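PDB 6E29: SWD1-like protein, which probably serves as a WD-repeat beta-propeller subunit of the COMPASS complex, which methylates histone H3 (the H3K4 mark). Local coordinates for residues 232-244 with 260-274. Numbering follows the deposited sequence. Where two conformers were deposited one is given.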
# COMPACT_ATOMS: atom_id res chain seq x y z
N VAL B 232 -7.34 -3.23 5.68
CA VAL B 232 -8.01 -2.45 4.65
C VAL B 232 -8.40 -1.09 5.25
O VAL B 232 -9.06 -1.05 6.28
CB VAL B 232 -9.28 -3.12 4.13
CG1 VAL B 232 -9.91 -2.23 3.02
CG2 VAL B 232 -9.00 -4.55 3.62
N ASN B 233 -7.95 -0.00 4.64
CA ASN B 233 -8.44 1.32 5.02
C ASN B 233 -9.37 1.80 3.91
O ASN B 233 -9.01 1.72 2.73
CB ASN B 233 -7.32 2.34 5.22
CG ASN B 233 -7.83 3.65 5.84
OD1 ASN B 233 -8.82 3.65 6.58
ND2 ASN B 233 -7.17 4.75 5.54
N ALA B 234 -10.50 2.35 4.30
CA ALA B 234 -11.47 2.84 3.33
C ALA B 234 -12.13 4.09 3.87
O ALA B 234 -12.09 4.39 5.06
CB ALA B 234 -12.52 1.75 3.01
N GLN B 235 -12.79 4.82 2.99
CA GLN B 235 -13.24 6.15 3.34
C GLN B 235 -14.54 6.15 4.14
O GLN B 235 -15.19 7.19 4.21
CB GLN B 235 -13.43 6.97 2.07
CG GLN B 235 -12.10 7.44 1.45
CD GLN B 235 -12.35 8.50 0.37
OE1 GLN B 235 -13.46 8.59 -0.18
NE2 GLN B 235 -11.34 9.32 0.08
N ASP B 236 -14.95 5.03 4.71
CA ASP B 236 -16.15 5.03 5.54
C ASP B 236 -15.81 5.05 7.02
O ASP B 236 -16.65 4.68 7.84
CB ASP B 236 -17.09 3.86 5.16
CG ASP B 236 -16.46 2.46 5.34
OD1 ASP B 236 -15.29 2.38 5.75
OD2 ASP B 236 -17.17 1.45 5.07
N ARG B 237 -14.60 5.50 7.40
CA ARG B 237 -14.21 5.74 8.78
C ARG B 237 -13.96 4.46 9.54
O ARG B 237 -13.87 4.47 10.77
CB ARG B 237 -15.25 6.60 9.55
CG ARG B 237 -15.44 8.00 8.96
CD ARG B 237 -16.63 8.77 9.47
NE ARG B 237 -16.55 10.12 8.91
CZ ARG B 237 -16.85 10.44 7.64
NH1 ARG B 237 -17.26 9.51 6.77
NH2 ARG B 237 -16.73 11.69 7.22
N ILE B 238 -13.89 3.33 8.85
CA ILE B 238 -13.75 2.04 9.51
C ILE B 238 -12.53 1.34 8.95
O ILE B 238 -12.39 1.23 7.73
CB ILE B 238 -15.00 1.18 9.33
CG1 ILE B 238 -16.18 1.91 9.96
CG2 ILE B 238 -14.78 -0.17 9.98
CD1 ILE B 238 -17.53 1.24 9.63
N ILE B 239 -11.65 0.88 9.84
CA ILE B 239 -10.51 0.05 9.48
C ILE B 239 -10.92 -1.40 9.69
O ILE B 239 -11.66 -1.72 10.64
CB ILE B 239 -9.26 0.41 10.30
CG1 ILE B 239 -8.91 1.88 10.10
CG2 ILE B 239 -8.06 -0.47 9.85
CD1 ILE B 239 -7.90 2.46 11.21
N ARG B 240 -10.50 -2.28 8.77
CA ARG B 240 -10.95 -3.67 8.82
C ARG B 240 -9.79 -4.60 8.59
O ARG B 240 -8.93 -4.30 7.75
CB ARG B 240 -11.98 -3.97 7.73
CG ARG B 240 -13.28 -3.13 7.97
CD ARG B 240 -14.20 -3.30 6.76
NE ARG B 240 -15.49 -2.59 6.88
CZ ARG B 240 -15.71 -1.35 6.49
NH1 ARG B 240 -14.73 -0.60 5.94
NH2 ARG B 240 -16.93 -0.83 6.65
N THR B 241 -9.79 -5.72 9.29
CA THR B 241 -8.90 -6.83 9.01
C THR B 241 -9.73 -8.02 8.55
O THR B 241 -10.86 -8.22 9.00
CB THR B 241 -8.06 -7.22 10.21
OG1 THR B 241 -8.91 -7.43 11.35
CG2 THR B 241 -7.04 -6.07 10.49
N PHE B 242 -9.17 -8.79 7.64
CA PHE B 242 -9.84 -9.97 7.11
C PHE B 242 -8.89 -11.15 7.11
O PHE B 242 -7.67 -10.98 6.97
CB PHE B 242 -10.32 -9.80 5.68
CG PHE B 242 -11.29 -8.71 5.50
CD1 PHE B 242 -12.65 -8.97 5.37
CD2 PHE B 242 -10.82 -7.40 5.40
CE1 PHE B 242 -13.54 -7.91 5.21
CE2 PHE B 242 -11.68 -6.37 5.25
CZ PHE B 242 -13.07 -6.63 5.13
N ILE B 243 -9.49 -12.34 7.18
CA ILE B 243 -8.77 -13.62 7.11
C ILE B 243 -8.66 -14.02 5.65
O ILE B 243 -9.67 -14.23 5.00
CB ILE B 243 -9.50 -14.70 7.91
CG1 ILE B 243 -9.81 -14.20 9.33
CG2 ILE B 243 -8.68 -15.96 7.95
CD1 ILE B 243 -8.57 -13.68 10.06
N VAL B 244 -7.44 -14.14 5.14
CA VAL B 244 -7.29 -14.31 3.68
C VAL B 244 -7.53 -15.75 3.33
O VAL B 244 -7.09 -16.65 4.07
CB VAL B 244 -5.89 -13.84 3.25
CG1 VAL B 244 -5.56 -14.33 1.85
CG2 VAL B 244 -5.75 -12.30 3.31
N PRO B 260 -13.57 -13.62 5.31
CA PRO B 260 -14.32 -13.27 6.52
C PRO B 260 -13.70 -12.10 7.26
O PRO B 260 -12.47 -11.94 7.35
CB PRO B 260 -14.31 -14.57 7.33
CG PRO B 260 -13.11 -15.31 6.83
CD PRO B 260 -12.93 -14.95 5.39
N LEU B 261 -14.57 -11.22 7.73
CA LEU B 261 -14.11 -10.08 8.52
C LEU B 261 -13.59 -10.55 9.88
O LEU B 261 -14.25 -11.32 10.58
CB LEU B 261 -15.27 -9.10 8.71
CG LEU B 261 -15.04 -7.91 9.61
CD1 LEU B 261 -14.11 -7.00 8.89
CD2 LEU B 261 -16.41 -7.25 9.86
N GLU B 262 -12.44 -10.04 10.27
CA GLU B 262 -11.89 -10.34 11.59
C GLU B 262 -12.28 -9.26 12.60
O GLU B 262 -13.05 -9.52 13.52
CB GLU B 262 -10.37 -10.48 11.51
CG GLU B 262 -9.80 -10.91 12.88
CD GLU B 262 -8.28 -10.87 12.94
OE1 GLU B 262 -7.64 -11.90 13.31
OE2 GLU B 262 -7.76 -9.78 12.59
N HIS B 263 -11.75 -8.05 12.46
CA HIS B 263 -12.07 -6.93 13.34
C HIS B 263 -12.41 -5.69 12.54
O HIS B 263 -11.89 -5.47 11.44
CB HIS B 263 -10.90 -6.57 14.28
CG HIS B 263 -10.60 -7.61 15.31
ND1 HIS B 263 -11.54 -8.07 16.20
CD2 HIS B 263 -9.48 -8.32 15.54
CE1 HIS B 263 -11.00 -9.00 16.97
NE2 HIS B 263 -9.74 -9.17 16.59
N LYS B 264 -13.26 -4.84 13.13
CA LYS B 264 -13.48 -3.46 12.70
C LYS B 264 -12.84 -2.56 13.75
O LYS B 264 -13.05 -2.76 14.95
CB LYS B 264 -14.97 -3.11 12.63
CG LYS B 264 -15.71 -3.58 11.39
CD LYS B 264 -17.17 -3.25 11.47
CE LYS B 264 -17.81 -3.92 12.66
NZ LYS B 264 -19.25 -3.52 12.73
N PHE B 265 -12.12 -1.53 13.30
CA PHE B 265 -11.54 -0.57 14.23
C PHE B 265 -12.03 0.81 13.85
O PHE B 265 -11.96 1.19 12.67
CB PHE B 265 -10.01 -0.58 14.19
CG PHE B 265 -9.41 -1.92 14.37
CD1 PHE B 265 -9.20 -2.43 15.64
CD2 PHE B 265 -9.03 -2.69 13.26
CE1 PHE B 265 -8.63 -3.69 15.80
CE2 PHE B 265 -8.45 -3.94 13.43
CZ PHE B 265 -8.23 -4.42 14.72
N GLN B 266 -12.56 1.56 14.82
CA GLN B 266 -13.22 2.82 14.48
C GLN B 266 -13.36 3.65 15.74
O GLN B 266 -13.14 3.17 16.85
CB GLN B 266 -14.60 2.60 13.84
CG GLN B 266 -15.58 1.95 14.76
CD GLN B 266 -16.84 1.58 14.04
OE1 GLN B 266 -17.40 2.39 13.28
NE2 GLN B 266 -17.29 0.35 14.24
N ASP B 267 -13.73 4.92 15.56
CA ASP B 267 -14.03 5.82 16.68
C ASP B 267 -15.40 6.45 16.40
O ASP B 267 -15.48 7.46 15.70
CB ASP B 267 -12.94 6.88 16.87
CG ASP B 267 -13.04 7.61 18.23
OD1 ASP B 267 -12.01 7.82 18.94
OD2 ASP B 267 -14.16 7.94 18.62
N VAL B 268 -16.46 5.86 16.97
CA VAL B 268 -17.82 6.27 16.63
C VAL B 268 -18.16 7.64 17.20
O VAL B 268 -18.88 8.42 16.55
CB VAL B 268 -18.84 5.21 17.10
CG1 VAL B 268 -18.85 4.00 16.16
CG2 VAL B 268 -18.57 4.79 18.55
N VAL B 269 -17.68 7.96 18.40
CA VAL B 269 -18.15 9.17 19.08
C VAL B 269 -17.46 10.42 18.53
O VAL B 269 -18.04 11.51 18.53
CB VAL B 269 -17.99 9.07 20.62
CG1 VAL B 269 -18.40 7.69 21.11
CG2 VAL B 269 -16.56 9.41 21.07
N ASN B 270 -16.24 10.27 18.03
CA ASN B 270 -15.51 11.36 17.42
C ASN B 270 -15.57 11.32 15.90
O ASN B 270 -15.13 12.27 15.26
CB ASN B 270 -14.06 11.35 17.92
CG ASN B 270 -13.98 11.46 19.44
OD1 ASN B 270 -14.71 12.25 20.04
ND2 ASN B 270 -13.12 10.67 20.07
N ARG B 271 -16.15 10.25 15.34
CA ARG B 271 -16.30 10.05 13.90
C ARG B 271 -15.02 10.41 13.14
O ARG B 271 -14.99 11.23 12.22
CB ARG B 271 -17.52 10.82 13.39
CG ARG B 271 -18.79 9.95 13.51
CD ARG B 271 -20.05 10.78 13.48
NE ARG B 271 -20.98 10.44 14.56
CZ ARG B 271 -22.06 9.67 14.44
NH1 ARG B 271 -22.38 9.11 13.27
NH2 ARG B 271 -22.82 9.43 15.50
N LEU B 272 -13.93 9.82 13.60
CA LEU B 272 -12.61 10.07 13.02
C LEU B 272 -12.45 9.31 11.71
O LEU B 272 -12.91 8.18 11.59
CB LEU B 272 -11.50 9.63 13.97
CG LEU B 272 -11.57 10.29 15.37
CD1 LEU B 272 -10.48 9.78 16.30
CD2 LEU B 272 -11.55 11.81 15.25
N SER B 273 -11.80 9.96 10.74
CA SER B 273 -11.35 9.31 9.51
C SER B 273 -9.86 9.05 9.60
O SER B 273 -9.12 9.76 10.29
CB SER B 273 -11.66 10.16 8.27
OG SER B 273 -13.04 10.38 8.14
N TRP B 274 -9.43 7.96 8.95
CA TRP B 274 -8.08 7.44 9.08
C TRP B 274 -7.27 7.71 7.83
O TRP B 274 -7.77 7.58 6.71
CB TRP B 274 -8.10 5.94 9.38
CG TRP B 274 -9.06 5.66 10.45
CD1 TRP B 274 -10.26 5.07 10.32
CD2 TRP B 274 -8.92 6.00 11.85
NE1 TRP B 274 -10.90 5.01 11.54
CE2 TRP B 274 -10.10 5.57 12.49
CE3 TRP B 274 -7.89 6.57 12.61
CZ2 TRP B 274 -10.30 5.70 13.87
CZ3 TRP B 274 -8.09 6.72 14.01
CH2 TRP B 274 -9.29 6.29 14.61
O HOH W 1 -11.09 6.26 7.11
O HOH W 2 -13.98 6.15 12.93
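Strands 239-243 and 261-265 run antiparallel, their axes 4.4 Å apart at closest approach, and Ile239 and Phe265 form a hydrogen-bonded pair through both backbone bonds. Further along, a classic beta bulge sets two residues, Glu262 and His263, against the single Thr241, whose side chain helps to pin it. With chi1 at 52°, Thr241 OG1 sits between its own backbone N and carbonyl carbon, where it accepts from His263 N at 3.1 Å and donates to the anti lone pair of Glu262 OE2 at 2.9 Å. The other carboxylate oxygen of Glu262 is salt-bridged to Arg301. Phe242 carries the CD1 methyl of Leu261 over one ring face, 4.1 Å from Leu261 CD1 to the ring centroid.

Beyond the strand the chain loops back and presents Trp274 to the turn at residues 235-238. Ile239 CD1 lies 3.6 Å from the centroid of the indole five-membered ring, only 14° off the normal, a CH-pi contact. Trp274 NE1 donates to Arg237 O, 3.1 Å away, and Asn233 ND2 to Trp274 O; both donors come from above the carbonyl plane, and the Asn233 bond is nearly straight at hydrogen (171°). A leucine in place of Trp274 would probably leave Arg237 O without its indole donor and Ile239 without a flat surface to pack on.

The contact illustrates how a WD-repeat propeller is assembled: strands 239-243 and 261-265 are the third and fourth strands of a four-stranded antiparallel blade, 261-265 at its edge, and Trp274 opens strand 274-279 of the next, where Tyr297 and Trp299 meet its indole edge-to-face.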